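Local coordinates for polycomb protein Sfmbt (Drosophila melanogaster, PDB 5J8Y) that probably links the PhoRC complex at Polycomb response elements to PRC1, its SAM domain pairing with that of Polycomb protein Scm, at residues Asp36-Arg39 with Leu40-Thr44; Asp47-Leu51 with Leu52-Val56. One frame throughout, in Å; residues are numbered along the deposited sequence.

Contact 1: Asp36-Arg39 with Leu40-Thr44; sequences DGKR and LLQLT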
ATOM      1  N   ASP C  36      -7.805  -1.579  18.768  1.00 32.41           N
ATOM      2  CA  ASP C  36      -8.474  -2.848  18.987  1.00 31.01           C
ATOM      3  C   ASP C  36      -9.352  -3.186  17.779  1.00 32.95           C
ATOM      4  O   ASP C  36      -9.389  -2.448  16.816  1.00 30.42           O
ATOM      5  CB  ASP C  36      -9.287  -2.827  20.299  1.00 33.99           C
ATOM      6  CG  ASP C  36     -10.507  -1.925  20.230  1.00 34.26           C
ATOM      7  OD1 ASP C  36     -10.645  -1.184  19.251  1.00 33.52           O
ATOM      8  OD2 ASP C  36     -11.318  -1.930  21.173  1.00 33.28           O
ATOM      9  N   GLY C  37      -9.999  -4.341  17.823  1.00 31.12           N
ATOM     10  CA  GLY C  37     -10.859  -4.780  16.746  1.00 32.73           C
ATOM     11  C   GLY C  37     -11.804  -3.705  16.235  1.00 32.81           C
ATOM     12  O   GLY C  37     -11.804  -3.384  15.065  1.00 33.47           O
ATOM     13  N   LYS C  38     -12.594  -3.138  17.135  1.00 32.39           N
ATOM     14  CA  LYS C  38     -13.597  -2.160  16.778  1.00 33.21           C
ATOM     15  C   LYS C  38     -13.014  -1.010  15.989  1.00 35.07           C
ATOM     16  O   LYS C  38     -13.479  -0.650  14.948  1.00 34.66           O
ATOM     17  CB  LYS C  38     -14.245  -1.610  18.054  1.00 38.74           C
ATOM     18  CG  LYS C  38     -15.077  -0.374  17.935  1.00 42.42           C
ATOM     19  CD  LYS C  38     -16.122  -0.350  19.036  1.00 46.02           C
ATOM     20  CE  LYS C  38     -17.085   0.787  18.812  1.00 53.83           C
ATOM     21  NZ  LYS C  38     -18.215   0.506  17.917  1.00 50.97           N
ATOM     22  N   ARG C  39     -11.949  -0.422  16.496  1.00 35.11           N
ATOM     23  CA  ARG C  39     -11.306   0.663  15.817  1.00 35.65           C
ATOM     24  C   ARG C  39     -10.663   0.185  14.530  1.00 34.12           C
ATOM     25  O   ARG C  39     -10.636   0.897  13.554  1.00 34.60           O
ATOM     26  CB  ARG C  39     -10.321   1.365  16.700  1.00 35.86           C
ATOM     27  CG  ARG C  39      -9.590   2.497  16.039  1.00 38.65           C
ATOM     28  CD  ARG C  39     -10.408   3.681  15.556  1.00 40.75           C
ATOM     29  NE  ARG C  39      -9.482   4.681  15.077  1.00 42.99           N
ATOM     30  CZ  ARG C  39      -9.746   5.691  14.284  1.00 46.36           C
ATOM     31  NH1 ARG C  39     -10.955   5.950  13.851  1.00 49.75           N
ATOM     32  NH2 ARG C  39      -8.752   6.451  13.912  1.00 48.41           N
ATOM     33  N   LEU C  40     -10.169  -1.017  14.522  1.00 30.76           N
ATOM     34  CA  LEU C  40      -9.572  -1.571  13.342  1.00 31.16           C
ATOM     35  C   LEU C  40     -10.498  -1.447  12.138  1.00 31.26           C
ATOM     36  O   LEU C  40     -10.195  -0.809  11.165  1.00 28.78           O
ATOM     37  CB  LEU C  40      -9.277  -3.038  13.517  1.00 29.78           C
ATOM     38  CG  LEU C  40      -8.449  -3.694  12.413  1.00 28.44           C
ATOM     39  CD1 LEU C  40      -7.064  -3.121  12.234  1.00 28.02           C
ATOM     40  CD2 LEU C  40      -8.380  -5.186  12.564  1.00 30.26           C
ATOM     41  N   LEU C  41     -11.639  -2.077  12.278  1.00 30.95           N
ATOM     42  CA  LEU C  41     -12.656  -2.118  11.256  1.00 30.39           C
ATOM     43  C   LEU C  41     -13.243  -0.779  10.895  1.00 30.66           C
ATOM     44  O   LEU C  41     -13.994  -0.698   9.984  1.00 31.73           O
ATOM     45  CB  LEU C  41     -13.751  -3.065  11.642  1.00 30.47           C
ATOM     46  CG  LEU C  41     -13.432  -4.436  12.151  1.00 28.91           C
ATOM     47  CD1 LEU C  41     -14.696  -5.114  12.490  1.00 29.48           C
ATOM     48  CD2 LEU C  41     -12.689  -5.305  11.179  1.00 31.28           C
ATOM     49  N   GLN C  42     -12.905   0.261  11.622  1.00 31.28           N
ATOM     50  CA  GLN C  42     -13.391   1.588  11.374  1.00 32.09           C
ATOM     51  C   GLN C  42     -12.417   2.357  10.567  1.00 32.69           C
ATOM     52  O   GLN C  42     -12.760   3.296   9.925  1.00 32.48           O
ATOM     53  CB  GLN C  42     -13.631   2.339  12.692  1.00 34.93           C
ATOM     54  CG  GLN C  42     -14.939   2.000  13.401  1.00 39.85           C
ATOM     55  CD  GLN C  42     -15.098   2.707  14.747  1.00 45.01           C
ATOM     56  OE1 GLN C  42     -14.238   2.651  15.606  1.00 44.08           O
ATOM     57  NE2 GLN C  42     -16.222   3.360  14.925  1.00 50.98           N
ATOM     58  N   LEU C  43     -11.168   1.968  10.640  1.00 33.32           N
ATOM     59  CA  LEU C  43     -10.107   2.659   9.962  1.00 31.66           C
ATOM     60  C   LEU C  43     -10.283   2.944   8.460  1.00 30.44           C
ATOM     61  O   LEU C  43     -10.604   2.073   7.742  1.00 28.98           O
ATOM     62  CB  LEU C  43      -8.783   1.891  10.160  1.00 31.81           C
ATOM     63  CG  LEU C  43      -8.121   1.958  11.523  1.00 33.68           C
ATOM     64  CD1 LEU C  43      -6.833   1.227  11.671  1.00 32.62           C
ATOM     65  CD2 LEU C  43      -7.946   3.400  11.909  1.00 35.69           C
ATOM     66  N   THR C  44     -10.067   4.183   8.039  1.00 30.46           N
ATOM     67  CA  THR C  44      -9.960   4.531   6.627  1.00 31.29           C
ATOM     68  C   THR C  44      -8.482   4.594   6.269  1.00 32.44           C
ATOM     69  O   THR C  44      -7.622   4.462   7.143  1.00 32.25           O
ATOM     70  CB  THR C  44     -10.620   5.887   6.306  1.00 31.57           C
ATOM     71  OG1 THR C  44      -9.863   6.944   6.906  1.00 31.14           O
ATOM     72  CG2 THR C  44     -12.050   5.932   6.821  1.00 33.20           C
TER
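Leu40 N gives its hydrogen to Asp36 O at 2.8 Å, and Leu41 N reaches Gly37 O at 3.1 Å. These two i to i+4 bonds belong to the short helix 37-40. Asp36 is its N-cap: OD1 takes the hydrogen of Arg39 N at 3.1 Å in a nearly straight bond (172°), which satisfies an amide of the first turn. At the other end Arg39 O accepts twice. Gln42 N meets it at 3.0 Å from above the carbonyl plane, and Leu43 N gives a weak, bent bond to Arg39 O (131°). Leu43 N also bonds to Leu40 O, closing a type I turn from Leu40 to Leu43. The Arg39 chain bends at chi2 (63°), which carries the guanidinium over Leu43. Leu43 CD2 lies under one face, 3.7 Å from Arg39 NH2 and offset toward the rim. With an alanine in place of Arg39, Leu43 CD2 would probably lose the flat group that covers it. Gln42 OE1 sits 3.5 Å from Arg39 CA, its amide plane nearly perpendicular to the guanidinium. Leu41 O is taken by Lys70 NZ and Thr44 N by Asp47 OD2. Leu40 packs on Ile66 and Leu69 of helix 56-71, while Leu43 touches Ile48 of helix 45-51.

Contact 2: Asp47-Leu51 with Leu52-Val56; sequences DIMPL and LGMKV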
ATOM      1  N   ASP C  47      -6.793   7.494   7.877  1.00 31.96           N
ATOM      2  CA  ASP C  47      -6.420   7.186   9.255  1.00 32.32           C
ATOM      3  C   ASP C  47      -5.158   6.331   9.302  1.00 31.91           C
ATOM      4  O   ASP C  47      -4.296   6.514  10.161  1.00 33.60           O
ATOM      5  CB  ASP C  47      -7.558   6.452   9.969  1.00 33.44           C
ATOM      6  CG  ASP C  47      -8.871   7.207   9.913  1.00 33.21           C
ATOM      7  OD1 ASP C  47      -8.854   8.450  10.034  1.00 34.28           O
ATOM      8  OD2 ASP C  47      -9.924   6.555   9.749  1.00 34.41           O
ATOM      9  N   ILE C  48      -5.069   5.390   8.371  1.00 32.22           N
ATOM     10  CA  ILE C  48      -3.974   4.429   8.332  1.00 31.35           C
ATOM     11  C   ILE C  48      -2.649   5.088   7.943  1.00 30.91           C
ATOM     12  O   ILE C  48      -1.583   4.612   8.332  1.00 31.56           O
ATOM     13  CB  ILE C  48      -4.311   3.275   7.353  1.00 29.97           C
ATOM     14  CG1 ILE C  48      -5.367   2.364   7.984  1.00 29.53           C
ATOM     15  CG2 ILE C  48      -3.075   2.452   6.991  1.00 29.21           C
ATOM     16  CD1 ILE C  48      -6.041   1.419   7.012  1.00 28.76           C
ATOM     17  N   MET C  49      -2.742   6.193   7.218  1.00 31.42           N
ATOM     18  CA  MET C  49      -1.560   6.856   6.676  1.00 30.95           C
ATOM     19  C   MET C  49      -0.612   7.328   7.798  1.00 31.45           C
ATOM     20  O   MET C  49       0.516   6.920   7.835  1.00 30.74           O
ATOM     21  CB  MET C  49      -1.937   7.992   5.758  1.00 31.18           C
ATOM     22  CG  MET C  49      -2.267   7.575   4.343  1.00 30.60           C
ATOM     23  SD  MET C  49      -1.003   6.610   3.501  1.00 29.02           S
ATOM     24  CE  MET C  49       0.357   7.760   3.477  1.00 29.30           C
ATOM     25  N   PRO C  50      -1.092   8.130   8.743  1.00 32.66           N
ATOM     26  CA  PRO C  50      -0.212   8.557   9.838  1.00 32.42           C
ATOM     27  C   PRO C  50       0.165   7.425  10.796  1.00 31.98           C
ATOM     28  O   PRO C  50       1.208   7.517  11.443  1.00 33.94           O
ATOM     29  CB  PRO C  50      -1.040   9.626  10.561  1.00 33.07           C
ATOM     30  CG  PRO C  50      -2.451   9.333  10.200  1.00 33.51           C
ATOM     31  CD  PRO C  50      -2.406   8.791   8.806  1.00 32.20           C
ATOM     32  N   LEU C  51      -0.612   6.363  10.890  1.00 32.03           N
ATOM     33  CA  LEU C  51      -0.284   5.239  11.740  1.00 33.14           C
ATOM     34  C   LEU C  51       0.868   4.470  11.184  1.00 34.39           C
ATOM     35  O   LEU C  51       1.381   3.644  11.852  1.00 36.00           O
ATOM     36  CB  LEU C  51      -1.435   4.253  11.915  1.00 34.27           C
ATOM     37  CG  LEU C  51      -2.413   4.401  13.068  1.00 37.83           C
ATOM     38  CD1 LEU C  51      -3.350   3.231  13.166  1.00 37.51           C
ATOM     39  CD2 LEU C  51      -1.730   4.613  14.408  1.00 39.18           C
ATOM     40  N   LEU C  52       1.234   4.722   9.947  1.00 33.11           N
ATOM     41  CA  LEU C  52       2.359   4.033   9.321  1.00 32.03           C
ATOM     42  C   LEU C  52       3.379   5.016   8.754  1.00 30.81           C
ATOM     43  O   LEU C  52       4.045   4.729   7.760  1.00 31.57           O
ATOM     44  CB  LEU C  52       1.857   3.102   8.217  1.00 30.96           C
ATOM     45  CG  LEU C  52       0.862   2.020   8.642  1.00 30.96           C
ATOM     46  CD1 LEU C  52       0.533   1.158   7.457  1.00 29.69           C
ATOM     47  CD2 LEU C  52       1.401   1.162   9.767  1.00 35.29           C
ATOM     48  N   GLY C  53       3.494   6.177   9.392  1.00 31.20           N
ATOM     49  CA  GLY C  53       4.517   7.147   9.041  1.00 30.24           C
ATOM     50  C   GLY C  53       4.329   7.763   7.669  1.00 30.26           C
ATOM     51  O   GLY C  53       5.302   8.088   6.990  1.00 29.20           O
ATOM     52  N   MET C  54       3.077   7.921   7.264  1.00 29.54           N
ATOM     53  CA  MET C  54       2.743   8.537   6.001  1.00 29.15           C
ATOM     54  C   MET C  54       3.359   7.781   4.817  1.00 28.15           C
ATOM     55  O   MET C  54       3.719   8.366   3.827  1.00 31.66           O
ATOM     56  CB  MET C  54       3.170  10.007   5.976  1.00 30.05           C
ATOM     57  CG  MET C  54       2.491  10.892   7.021  1.00 30.43           C
ATOM     58  SD  MET C  54       0.703  10.747   7.126  1.00 28.92           S
ATOM     59  CE  MET C  54       0.231  11.569   5.620  1.00 31.00           C
ATOM     60  N   LYS C  55       3.471   6.476   4.939  1.00 26.89           N
ATOM     61  CA  LYS C  55       3.994   5.630   3.869  1.00 26.46           C
ATOM     62  C   LYS C  55       2.857   4.917   3.141  1.00 25.66           C
ATOM     63  O   LYS C  55       2.095   4.167   3.748  1.00 25.16           O
ATOM     64  CB  LYS C  55       4.985   4.610   4.430  1.00 29.90           C
ATOM     65  CG  LYS C  55       6.267   5.228   4.963  1.00 31.14           C
ATOM     66  CD  LYS C  55       7.137   4.198   5.661  1.00 33.18           C
ATOM     67  CE  LYS C  55       8.588   4.646   5.705  1.00 39.07           C
ATOM     68  NZ  LYS C  55       9.358   3.948   6.770  1.00 44.56           N
ATOM     69  N   VAL C  56       2.743   5.176   1.849  1.00 25.00           N
ATOM     70  CA  VAL C  56       1.659   4.655   1.035  1.00 24.17           C
ATOM     71  C   VAL C  56       1.677   3.126   0.891  1.00 23.93           C
ATOM     72  O   VAL C  56       0.657   2.490   0.986  1.00 25.19           O
ATOM     73  CB  VAL C  56       1.649   5.318  -0.363  1.00 25.06           C
ATOM     74  CG1 VAL C  56       0.707   4.611  -1.335  1.00 25.01           C
ATOM     75  CG2 VAL C  56       1.259   6.761  -0.228  1.00 25.02           C
TER
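Met49 meets Met54 through both its backbone and its side chain, and with Leu52 these residues carry the contact. Met49 O is gripped by two amides that come from opposite faces of its carbonyl plane. Met54 N is 2.8 Å away from Met49 O, and Leu52 N lies 3.1 Å from the same oxygen. Gly53 N adds a weak bond to Pro50 O at 3.4 Å. This is a Schellman motif that ends helix 45-51. Gly53 is its C-prime residue, with a positive phi (67°) that favours glycine.

The Met49 side chain bends at chi2 and chi3 (-55° and -62°). Its methyl is thereby brought against the backbone beyond the turn: Met49 CE is 3.3 Å from Met54 C. The same methyl packs on Val56 CG2 at 3.9 Å. The Met54 chain is also bent twice, and it comes back over the last turn of the helix. Its sulfur lies 3.6 Å from Pro50 N and also touches the proline ring at CB and CD.

Leu52 lies on another side of the turn. It runs beside Ile48, pointing the same way, with Leu52 CD1 3.9 Å from Ile48 CG2.

Leu52 and Ile48 continue into the domain, against Ile62 and Ala59 of helix 56-71. Leu51 packs on Phe30 of helix 27-32. Met49 also touches Ala59, and with Met54 it meets the partner SAM domain, at Met49 and Tyr53 of Polycomb protein Scm. Val56 N, at the start of helix 56-71, bonds to His35 of that Scm chain.

Contact 1 and contact 2 follow each other along the chain, their centres about 14 Å apart. Both are partly buried, and both pack on helix 56-71. Contact 1 spans a whole short helix and the turn after it, contact 2 the end of helix 45-51 and the loop after it. They touch directly: Leu43 of contact 1 meets Leu51 of contact 2, and Arg39 NH2 packs near Asp47. Contact 1 lies closer to the centre of the chain, and its segments do not touch Scm. Polar capping and backbone bonds mark it. Contact 2 is farther out. Methionine and leucine packing goes with the backbone bonds of a helix end there, and part of its surface takes part in the interface with Scm.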